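Long-range contacts in glutathione S-transferase 5 (Caenorhabditis elegans, PDB 1ZL9), which conjugates reduced glutathione to a wide range of hydrophobic electrophiles, and may help detoxify reactive oxygen species produced during bacterial infection: residues M1-L6 against E57-K62; K5-N10 against N32-E37; E16-I21 against A68-L73. All coordinates share one frame; numbering follows the deposited sequence.

Contact 1: M1-L6 against E57-K62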
loop_
_atom_site.group_PDB
_atom_site.type_symbol
_atom_site.label_atom_id
_atom_site.label_comp_id
_atom_site.label_asym_id
_atom_site.label_seq_id
_atom_site.Cartn_x
_atom_site.Cartn_y
_atom_site.Cartn_z
ATOM N N MET A 1 -16.837 11.108 -21.850
ATOM C CA MET A 1 -17.217 12.285 -20.990
ATOM C C MET A 1 -17.210 11.872 -19.465
ATOM O O MET A 1 -18.160 12.155 -18.715
ATOM C CB MET A 1 -18.600 12.848 -21.471
ATOM C CG MET A 1 -18.736 14.408 -21.682
ATOM S SD MET A 1 -19.173 15.154 -23.435
ATOM C CE MET A 1 -20.708 16.182 -23.041
ATOM N N VAL A 2 -16.120 11.214 -19.033
ATOM C CA VAL A 2 -15.918 10.740 -17.622
ATOM C C VAL A 2 -15.709 11.894 -16.633
ATOM O O VAL A 2 -14.840 12.737 -16.831
ATOM C CB VAL A 2 -14.729 9.768 -17.556
ATOM C CG1 VAL A 2 -14.325 9.376 -16.090
ATOM C CG2 VAL A 2 -15.067 8.514 -18.383
ATOM N N SER A 3 -16.504 11.945 -15.571
ATOM C CA SER A 3 -16.437 13.093 -14.682
ATOM C C SER A 3 -15.692 12.699 -13.369
ATOM O O SER A 3 -15.976 11.680 -12.758
ATOM C CB SER A 3 -17.837 13.708 -14.499
ATOM O OG SER A 3 -18.193 13.842 -13.158
ATOM N N TYR A 4 -14.675 13.478 -13.014
ATOM C CA TYR A 4 -13.828 13.216 -11.851
ATOM C C TYR A 4 -14.032 14.217 -10.752
ATOM O O TYR A 4 -14.052 15.422 -11.013
ATOM C CB TYR A 4 -12.356 13.281 -12.255
ATOM C CG TYR A 4 -11.899 12.214 -13.180
ATOM C CD1 TYR A 4 -11.734 10.903 -12.740
ATOM C CD2 TYR A 4 -11.618 12.512 -14.537
ATOM C CE1 TYR A 4 -11.230 9.936 -13.607
ATOM C CE2 TYR A 4 -11.175 11.541 -15.387
ATOM C CZ TYR A 4 -11.005 10.277 -14.937
ATOM O OH TYR A 4 -10.558 9.332 -15.771
ATOM N N LYS A 5 -14.167 13.717 -9.524
ATOM C CA LYS A 5 -14.335 14.558 -8.328
ATOM C C LYS A 5 -13.485 13.999 -7.194
ATOM O O LYS A 5 -13.624 12.849 -6.818
ATOM C CB LYS A 5 -15.802 14.627 -7.896
ATOM C CG LYS A 5 -16.037 15.553 -6.684
ATOM C CD LYS A 5 -17.533 15.571 -6.331
ATOM C CE LYS A 5 -17.832 16.430 -5.145
ATOM N NZ LYS A 5 -19.351 16.444 -4.797
ATOM N N LEU A 6 -12.564 14.803 -6.679
ATOM C CA LEU A 6 -11.665 14.339 -5.649
ATOM C C LEU A 6 -12.096 14.997 -4.354
ATOM O O LEU A 6 -12.210 16.207 -4.286
ATOM C CB LEU A 6 -10.216 14.740 -5.954
ATOM C CG LEU A 6 -9.180 14.326 -4.903
ATOM C CD1 LEU A 6 -8.910 12.779 -4.961
ATOM C CD2 LEU A 6 -7.848 15.042 -5.098
ATOM N N GLU A 57 -14.414 10.173 -6.875
ATOM C CA GLU A 57 -15.620 9.726 -7.602
ATOM C C GLU A 57 -15.421 9.775 -9.120
ATOM O O GLU A 57 -14.946 10.789 -9.663
ATOM C CB GLU A 57 -16.783 10.595 -7.188
ATOM C CG GLU A 57 -17.371 10.241 -5.854
ATOM C CD GLU A 57 -18.315 11.365 -5.357
ATOM O OE1 GLU A 57 -17.879 12.395 -4.782
ATOM O OE2 GLU A 57 -19.512 11.234 -5.581
ATOM N N VAL A 58 -15.778 8.687 -9.807
ATOM C CA VAL A 58 -15.569 8.566 -11.248
ATOM C C VAL A 58 -16.986 8.254 -11.764
ATOM O O VAL A 58 -17.552 7.200 -11.438
ATOM C CB VAL A 58 -14.556 7.464 -11.576
ATOM C CG1 VAL A 58 -14.343 7.321 -13.095
ATOM C CG2 VAL A 58 -13.187 7.787 -10.894
ATOM N N ASP A 59 -17.585 9.243 -12.433
ATOM C CA ASP A 59 -19.007 9.205 -12.748
ATOM C C ASP A 59 -19.825 8.737 -11.563
ATOM O O ASP A 59 -20.651 7.837 -11.685
ATOM C CB ASP A 59 -19.255 8.288 -13.945
ATOM C CG ASP A 59 -18.831 8.958 -15.263
ATOM O OD1 ASP A 59 -18.780 10.233 -15.322
ATOM O OD2 ASP A 59 -18.478 8.299 -16.257
ATOM N N GLY A 60 -19.603 9.354 -10.418
ATOM C CA GLY A 60 -20.341 9.004 -9.214
ATOM C C GLY A 60 -19.905 7.781 -8.413
ATOM O O GLY A 60 -20.353 7.660 -7.260
ATOM N N LYS A 61 -19.088 6.899 -8.991
ATOM C CA LYS A 61 -18.613 5.653 -8.320
ATOM C C LYS A 61 -17.372 5.965 -7.442
ATOM O O LYS A 61 -16.448 6.655 -7.887
ATOM C CB LYS A 61 -18.207 4.571 -9.337
ATOM C CG LYS A 61 -19.362 4.065 -10.299
ATOM C CD LYS A 61 -18.792 3.547 -11.664
ATOM C CE LYS A 61 -19.936 3.293 -12.760
ATOM N NZ LYS A 61 -20.170 4.457 -13.770
ATOM N N LYS A 62 -17.365 5.459 -6.216
ATOM C CA LYS A 62 -16.362 5.866 -5.236
ATOM C C LYS A 62 -15.130 4.950 -5.251
ATOM O O LYS A 62 -15.235 3.720 -5.338
ATOM C CB LYS A 62 -16.958 5.938 -3.818
ATOM C CG LYS A 62 -17.877 7.185 -3.653
ATOM C CD LYS A 62 -18.638 7.136 -2.366
ATOM C CE LYS A 62 -20.004 7.881 -2.472
ATOM N NZ LYS A 62 -19.886 9.126 -1.681
HETATM O O HOH W 1 -19.821 12.062 -16.667
HETATM O O HOH W 2 -17.823 11.615 -10.423
HETATM O O HOH W 3 -15.303 12.694 -4.416
HETATM O O HOH W 4 -19.844 13.766 -3.274
#

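Contact 2: K5-N10 against N32-E37. With GSH (glutathione), chain C.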
loop_
_atom_site.group_PDB
_atom_site.type_symbol
_atom_site.label_atom_id
_atom_site.label_comp_id
_atom_site.label_asym_id
_atom_site.label_seq_id
_atom_site.Cartn_x
_atom_site.Cartn_y
_atom_site.Cartn_z
ATOM N N LYS A 5 -14.167 13.717 -9.524
ATOM C CA LYS A 5 -14.335 14.558 -8.328
ATOM C C LYS A 5 -13.485 13.999 -7.194
ATOM O O LYS A 5 -13.624 12.849 -6.818
ATOM C CB LYS A 5 -15.802 14.627 -7.896
ATOM C CG LYS A 5 -16.037 15.553 -6.684
ATOM C CD LYS A 5 -17.533 15.571 -6.331
ATOM C CE LYS A 5 -17.832 16.430 -5.145
ATOM N NZ LYS A 5 -19.351 16.444 -4.797
ATOM N N LEU A 6 -12.564 14.803 -6.679
ATOM C CA LEU A 6 -11.665 14.339 -5.649
ATOM C C LEU A 6 -12.096 14.997 -4.354
ATOM O O LEU A 6 -12.210 16.207 -4.286
ATOM C CB LEU A 6 -10.216 14.740 -5.954
ATOM C CG LEU A 6 -9.180 14.326 -4.903
ATOM C CD1 LEU A 6 -8.910 12.779 -4.961
ATOM C CD2 LEU A 6 -7.848 15.042 -5.098
ATOM N N THR A 7 -12.341 14.218 -3.332
ATOM C CA THR A 7 -12.728 14.777 -2.036
ATOM C C THR A 7 -11.613 14.535 -1.050
ATOM O O THR A 7 -11.203 13.392 -0.817
ATOM C CB THR A 7 -13.965 14.109 -1.578
ATOM O OG1 THR A 7 -15.005 14.426 -2.488
ATOM C CG2 THR A 7 -14.363 14.621 -0.266
ATOM N N TYR A 8 -11.064 15.633 -0.537
ATOM C CA TYR A 8 -10.045 15.560 0.492
ATOM C C TYR A 8 -10.144 16.823 1.347
ATOM O O TYR A 8 -10.987 17.641 1.086
ATOM C CB TYR A 8 -8.650 15.388 -0.159
ATOM C CG TYR A 8 -7.515 15.092 0.788
ATOM C CD1 TYR A 8 -7.521 13.973 1.571
ATOM C CD2 TYR A 8 -6.412 15.994 0.953
ATOM C CE1 TYR A 8 -6.481 13.705 2.445
ATOM C CE2 TYR A 8 -5.406 15.733 1.838
ATOM C CZ TYR A 8 -5.422 14.595 2.578
ATOM O OH TYR A 8 -4.379 14.326 3.474
ATOM N N PHE A 9 -9.354 16.908 2.405
ATOM C CA PHE A 9 -9.222 18.127 3.213
ATOM C C PHE A 9 -8.545 19.277 2.447
ATOM O O PHE A 9 -7.994 19.086 1.336
ATOM C CB PHE A 9 -8.500 17.804 4.506
ATOM C CG PHE A 9 -9.243 16.811 5.326
ATOM C CD1 PHE A 9 -10.470 17.156 5.882
ATOM C CD2 PHE A 9 -8.775 15.502 5.463
ATOM C CE1 PHE A 9 -11.218 16.199 6.620
ATOM C CE2 PHE A 9 -9.508 14.567 6.176
ATOM C CZ PHE A 9 -10.704 14.896 6.758
ATOM N N ASN A 10 -8.702 20.476 2.983
ATOM C CA ASN A 10 -8.045 21.645 2.448
ATOM C C ASN A 10 -6.564 21.651 2.810
ATOM O O ASN A 10 -6.129 22.371 3.697
ATOM C CB ASN A 10 -8.679 22.954 2.933
ATOM C CG ASN A 10 -8.107 24.132 2.190
ATOM O OD1 ASN A 10 -7.577 23.989 1.048
ATOM N ND2 ASN A 10 -8.151 25.303 2.822
ATOM N N ASN A 32 -12.685 18.977 -4.537
ATOM C CA ASN A 32 -13.603 19.154 -3.432
ATOM C C ASN A 32 -12.897 19.072 -2.121
ATOM O O ASN A 32 -12.544 17.985 -1.646
ATOM C CB ASN A 32 -14.739 18.107 -3.516
ATOM C CG ASN A 32 -15.781 18.266 -2.415
ATOM O OD1 ASN A 32 -16.149 19.379 -2.092
ATOM N ND2 ASN A 32 -16.292 17.139 -1.881
ATOM N N ARG A 33 -12.740 20.218 -1.497
ATOM C CA ARG A 33 -11.977 20.334 -0.284
ATOM C C ARG A 33 -12.917 20.477 0.911
ATOM O O ARG A 33 -13.771 21.377 0.982
ATOM C CB ARG A 33 -11.031 21.503 -0.345
ATOM C CG ARG A 33 -9.952 21.397 -1.388
ATOM C CD ARG A 33 -9.103 22.627 -1.587
ATOM N NE ARG A 33 -8.116 22.342 -2.628
ATOM C CZ ARG A 33 -6.803 22.203 -2.403
ATOM N NH1 ARG A 33 -6.294 22.414 -1.190
ATOM N NH2 ARG A 33 -5.997 21.833 -3.374
ATOM N N VAL A 34 -12.742 19.603 1.883
ATOM C CA VAL A 34 -13.702 19.580 2.951
ATOM C C VAL A 34 -13.162 20.246 4.168
ATOM O O VAL A 34 -11.970 20.165 4.514
ATOM C CB VAL A 34 -14.250 18.203 3.308
ATOM C CG1 VAL A 34 -14.425 17.421 2.161
ATOM C CG2 VAL A 34 -13.385 17.563 4.293
ATOM N N THR A 35 -14.131 20.972 4.750
ATOM C CA THR A 35 -13.978 21.823 5.893
ATOM C C THR A 35 -14.216 20.904 7.060
ATOM O O THR A 35 -15.072 19.985 6.957
ATOM C CB THR A 35 -15.106 22.987 5.963
ATOM O OG1 THR A 35 -16.466 22.479 6.030
ATOM C CG2 THR A 35 -15.124 23.882 4.724
ATOM N N GLN A 36 -13.494 21.161 8.145
ATOM C CA GLN A 36 -13.895 20.703 9.497
ATOM C C GLN A 36 -15.436 20.671 9.724
ATOM O O GLN A 36 -15.943 19.666 10.175
ATOM C CB GLN A 36 -13.117 21.486 10.598
ATOM C CG GLN A 36 -13.725 22.851 10.900
ATOM C CD GLN A 36 -13.053 23.613 12.046
ATOM O OE1 GLN A 36 -13.177 24.848 12.124
ATOM N NE2 GLN A 36 -12.331 22.889 12.925
ATOM N N GLU A 37 -16.187 21.681 9.283
ATOM C CA GLU A 37 -17.640 21.766 9.614
ATOM C C GLU A 37 -18.492 20.734 8.832
ATOM O O GLU A 37 -19.569 20.291 9.304
ATOM C CB GLU A 37 -18.219 23.166 9.343
ATOM C CG GLU A 37 -17.776 24.260 10.298
ATOM C CD GLU A 37 -16.475 24.953 9.892
ATOM O OE1 GLU A 37 -15.949 25.688 10.776
ATOM O OE2 GLU A 37 -15.986 24.788 8.717
HETATM N N1 GSH C . -4.504 4.443 4.071
HETATM C CA1 GSH C . -5.059 5.751 3.969
HETATM C C1 GSH C . -4.872 6.360 2.639
HETATM O O11 GSH C . -5.838 7.020 1.990
HETATM O O12 GSH C . -3.677 6.337 2.154
HETATM C CB1 GSH C . -5.360 6.608 5.157
HETATM C CG1 GSH C . -6.529 7.596 5.008
HETATM C CD1 GSH C . -6.556 8.530 6.202
HETATM O OE1 GSH C . -5.793 8.192 7.274
HETATM N N2 GSH C . -7.341 9.609 6.211
HETATM C CA2 GSH C . -7.273 10.592 7.252
HETATM C C2 GSH C . -8.684 10.872 7.677
HETATM O O2 GSH C . -9.603 10.913 6.663
HETATM C CB2 GSH C . -6.597 11.780 6.575
HETATM S SG2 GSH C . -6.503 13.154 7.739
HETATM N N3 GSH C . -9.012 11.131 8.920
HETATM C CA3 GSH C . -10.326 11.603 9.363
HETATM C C3 GSH C . -11.112 10.482 9.996
HETATM O O31 GSH C . -10.530 9.210 10.070
HETATM O O32 GSH C . -12.338 10.631 10.447
#

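Contact 3: E16-I21 against A68-L73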
loop_
_atom_site.group_PDB
_atom_site.type_symbol
_atom_site.label_atom_id
_atom_site.label_comp_id
_atom_site.label_asym_id
_atom_site.label_seq_id
_atom_site.Cartn_x
_atom_site.Cartn_y
_atom_site.Cartn_z
ATOM N N GLU A 16 -2.781 15.288 -2.665
ATOM C CA GLU A 16 -2.037 16.153 -3.528
ATOM C C GLU A 16 -1.517 15.437 -4.742
ATOM O O GLU A 16 -1.536 15.974 -5.861
ATOM C CB GLU A 16 -0.910 16.849 -2.768
ATOM C CG GLU A 16 -0.099 17.813 -3.624
ATOM C CD GLU A 16 -0.895 19.048 -4.056
ATOM O OE1 GLU A 16 -2.062 19.193 -3.633
ATOM O OE2 GLU A 16 -0.313 19.913 -4.754
ATOM N N VAL A 17 -1.053 14.213 -4.593
ATOM C CA VAL A 17 -0.484 13.548 -5.765
ATOM C C VAL A 17 -1.498 13.345 -6.919
ATOM O O VAL A 17 -1.150 13.490 -8.117
ATOM C CB VAL A 17 0.269 12.268 -5.410
ATOM C CG1 VAL A 17 -0.629 11.173 -4.920
ATOM C CG2 VAL A 17 1.078 11.754 -6.623
ATOM N N SER A 18 -2.734 13.030 -6.540
ATOM C CA SER A 18 -3.824 12.894 -7.491
ATOM C C SER A 18 -4.093 14.212 -8.166
ATOM O O SER A 18 -4.304 14.273 -9.365
ATOM C CB SER A 18 -5.044 12.288 -6.782
ATOM O OG SER A 18 -4.744 10.949 -6.461
ATOM N N ARG A 19 -4.079 15.307 -7.410
ATOM C CA ARG A 19 -4.275 16.614 -8.011
ATOM C C ARG A 19 -3.167 16.901 -9.041
ATOM O O ARG A 19 -3.409 17.498 -10.084
ATOM C CB ARG A 19 -4.238 17.708 -6.939
ATOM C CG ARG A 19 -5.244 17.557 -5.808
ATOM C CD ARG A 19 -5.393 18.865 -5.061
ATOM N NE ARG A 19 -6.297 18.795 -3.937
ATOM C CZ ARG A 19 -5.940 18.622 -2.686
ATOM N NH1 ARG A 19 -4.670 18.540 -2.346
ATOM N NH2 ARG A 19 -6.869 18.592 -1.746
ATOM N N GLN A 20 -1.963 16.465 -8.741
ATOM C CA GLN A 20 -0.814 16.715 -9.626
ATOM C C GLN A 20 -0.846 15.833 -10.875
ATOM O O GLN A 20 -0.443 16.250 -11.942
ATOM C CB GLN A 20 0.494 16.591 -8.878
ATOM C CG GLN A 20 0.673 17.771 -7.867
ATOM C CD GLN A 20 2.065 17.891 -7.273
ATOM O OE1 GLN A 20 3.014 17.347 -7.810
ATOM N NE2 GLN A 20 2.191 18.689 -6.213
ATOM N N ILE A 21 -1.353 14.616 -10.727
ATOM C CA ILE A 21 -1.585 13.762 -11.881
ATOM C C ILE A 21 -2.580 14.415 -12.808
ATOM O O ILE A 21 -2.361 14.515 -14.021
ATOM C CB ILE A 21 -2.085 12.362 -11.443
ATOM C CG1 ILE A 21 -0.965 11.595 -10.767
ATOM C CG2 ILE A 21 -2.734 11.614 -12.577
ATOM C CD1 ILE A 21 -1.417 10.315 -10.002
ATOM N N ALA A 68 -4.320 3.815 -4.052
ATOM C CA ALA A 68 -5.179 3.170 -5.053
ATOM C C ALA A 68 -5.697 4.185 -6.050
ATOM O O ALA A 68 -5.749 3.903 -7.224
ATOM C CB ALA A 68 -6.318 2.345 -4.419
ATOM N N ILE A 69 -6.082 5.375 -5.582
ATOM C CA ILE A 69 -6.454 6.456 -6.429
ATOM C C ILE A 69 -5.330 6.908 -7.351
ATOM O O ILE A 69 -5.546 7.029 -8.536
ATOM C CB ILE A 69 -6.963 7.603 -5.574
ATOM C CG1 ILE A 69 -8.236 7.187 -4.797
ATOM C CG2 ILE A 69 -7.292 8.812 -6.399
ATOM C CD1 ILE A 69 -8.577 8.082 -3.630
ATOM N N ALA A 70 -4.144 7.184 -6.804
ATOM C CA ALA A 70 -3.031 7.693 -7.600
ATOM C C ALA A 70 -2.674 6.669 -8.678
ATOM O O ALA A 70 -2.421 7.004 -9.850
ATOM C CB ALA A 70 -1.821 7.934 -6.682
ATOM N N ARG A 71 -2.701 5.395 -8.297
ATOM C CA ARG A 71 -2.350 4.319 -9.253
ATOM C C ARG A 71 -3.406 4.211 -10.370
ATOM O O ARG A 71 -3.076 4.072 -11.545
ATOM C CB ARG A 71 -2.151 2.965 -8.552
ATOM C CG ARG A 71 -1.772 1.806 -9.523
ATOM C CD ARG A 71 -1.366 0.525 -8.885
ATOM N NE ARG A 71 -0.083 0.771 -8.270
ATOM C CZ ARG A 71 0.129 1.090 -7.005
ATOM N NH1 ARG A 71 -0.834 1.033 -6.057
ATOM N NH2 ARG A 71 1.350 1.424 -6.650
ATOM N N PHE A 72 -4.668 4.327 -10.009
ATOM C CA PHE A 72 -5.737 4.232 -10.978
ATOM C C PHE A 72 -5.610 5.378 -11.973
ATOM O O PHE A 72 -5.588 5.169 -13.211
ATOM C CB PHE A 72 -7.086 4.316 -10.271
ATOM C CG PHE A 72 -8.238 4.544 -11.223
ATOM C CD1 PHE A 72 -8.702 3.513 -12.000
ATOM C CD2 PHE A 72 -8.878 5.778 -11.316
ATOM C CE1 PHE A 72 -9.783 3.709 -12.884
ATOM C CE2 PHE A 72 -9.900 5.976 -12.237
ATOM C CZ PHE A 72 -10.361 4.950 -12.992
ATOM N N LEU A 73 -5.415 6.586 -11.428
ATOM C CA LEU A 73 -5.305 7.747 -12.297
ATOM C C LEU A 73 -4.008 7.696 -13.119
ATOM O O LEU A 73 -4.022 8.011 -14.318
ATOM C CB LEU A 73 -5.363 9.030 -11.507
ATOM C CG LEU A 73 -6.696 9.325 -10.795
ATOM C CD1 LEU A 73 -6.452 10.516 -9.954
ATOM C CD2 LEU A 73 -7.798 9.573 -11.714
#

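Contact 1: M1-L6 against E57-K62
Glu57 and Lys5 form an antiparallel hydrogen-bonded pair that joins strand 55-58 to strand 4-9 in the central sheet of the thioredoxin-like N-terminal domain. Glu57 N reaches Lys5 O at 2.8 Å in a nearly straight bond (175° at the hydrogen), and Lys5 N answers to Glu57 O at 3.0 Å. Their side chains run alongside each other on one face of the sheet. The fully extended Lys5 chain passes Glu57 OE1 with its CD at 3.6 Å, but NZ stays beyond salt-bridge range. Two waters donate to OE1, one also donating to Lys5 O and the other accepting from Lys5 NZ, so the opposite charges meet through solvent.

Val58 stands beside Tyr4 on the other face, in a non-hydrogen-bonded pair. Its CG2 lies 3.9 Å from Tyr4 CD1, while its CG1 meets Val2 CG1 at 3.6 Å; that Val2 methyl in turn sits over one face of the Tyr4 ring, near the rim. Helix 66-76 backs this cluster through Phe72 and Leu73, and Trp85 of the second subunit also packs on Val58.

Asp59 enters the type I' turn from Val58 to Lys61, and its N bonds to Ser3 O at 2.9 Å. Its CG lies beside its own backbone N (chi1 -75°), which brings OD1 within 2.9 Å of Ser3 N; this N-H arrives from above the carboxylate plane, about 45° out of it. Gly60 N donates to a water that itself donates to Ser3 O, giving that carbonyl oxygen a second partner besides Asp59 N.

Contact 2: K5-N10 against N32-E37
Asn32 grips strand 4-9 with both its backbone and its side chain: beside the regular parallel pairing, its amide ND2 donates to Thr7 OG1 at 3.1 Å, almost straight (169° at the hydrogen) and in the amide plane. The two strands belong to a beta-alpha-beta crossover (strand 4-9, helix 16-25, strand 30-34) at the start of the thioredoxin-like domain. Asn32 straddles Thr7 in the parallel manner, its N bonding to Leu6 O at 2.8 Å and its O accepting from Tyr8 N. Val34 N to Tyr8 O continues the pattern. The side chains of Asn32 and Thr7 lie side by side on one face, pointing the same way, with CG of Asn32 anti to its backbone N (chi1 -178°), and Lys5 CE also touches Asn32 ND2, at 3.7 Å, its side chain slanting across that of Asn32.

Further along, the contact between Phe9 and Val34 is made by their side chains. They meet tightly, CD1 of the Phe9 ring only 3.3 Å from Val34 CG2, a methyl held between the backbone N and the carbonyl carbon. The ring is part of the glutathione pocket: its CE2 lies 3.7 Å from the glutathione sulfur SG2, while glutathione O2 lies in plane at its edge. Trp39 meets the same ring edge-to-face. Tyr8, which by similarity binds glutathione, has its OH 4.9 Å from SG2 and hydrogen-bonded to Ala14 N.

On the side of the sheet that carries Tyr8, Arg33 forms a salt bridge through NE to Asp31. Its extended chain carries NH1 to Asn10, where OD1 accepts at 3.0 Å with the amide and guanidinium planes turned 82° apart.

Contact 3: E16-I21 against A68-L73
Ser18 and Ala70 are the closest CA pair of 16-21 and 68-73, parts of helices 16-25 and 66-76, with their CA atoms 5.3 Å apart. The short helical segments run almost parallel, 13° apart, their axes 9.1 Å from each other; the small side chains of Ser18 and Ala70 at this point are consistent with the close approach. Both helices belong to the thioredoxin-like N-terminal domain.

The contact is mainly apolar. Val17 CG1 touches Ala70 CB at 3.9 Å, and one turn further on Ile21 closes over the same alanine with CD1, which lies 3.5 Å from the carbonyl Ala70 O. The other branch of Ile21, CG2, is anti to its backbone N and reaches Leu73 CB at 3.8 Å, so this isoleucine spans a full turn of the opposing helix. Leu73 in turn extends CD1 to Ser18 CB.

Ser18 OG is the polar side-chain atom in the interface. Placed beside the backbone N (chi1 -69°), it lies 3.3 Å from the Ile69 methyl CG2, a van der Waals meeting.

Charged and amide groups are kept to the far side of helix 16-25. There Glu16 OE1 forms a salt bridge with Arg19 NH1 at 3.0 Å, lying close to the guanidinium plane, and Glu16 OE2 accepts from Gln20 NE2 at 3.1 Å. Arg202 and Trp198 also bind OE2, and Asp31 pairs with Arg19.

Around the interface, Trp157 of helix 157-171 packs on both Ile21 and Ala70, so the C-terminal helical domain covers this side. Toward the sheet, Ile69 and Leu73 rest on Leu56 of strand 55-58, while Leu6 of strand 4-9 packs against Arg19 and Ser18 of helix 16-25.

In the fold
From the N terminus, strand 4-9 enters contacts 1 and 2 almost at once, sharing Lys5 and Leu6. Contact 2 closes the shorter loop, from strand 4-9 through helix 16-25 to strand 30-34, and is complete at 32-37. Contact 1 starts from the same strand but closes well after that, at 57-62, so strand 4-9 is bordered by a parallel neighbour and an antiparallel one. Contact 3 crosses both: residues 16-21 lie within each loop, whereas 68-73 follow after them. It thereby links the crossover helix to the helix after the hairpin, and Arg19 of the former approaches Tyr8 in contact 2. Contacts 1 and 3 also reach the second subunit.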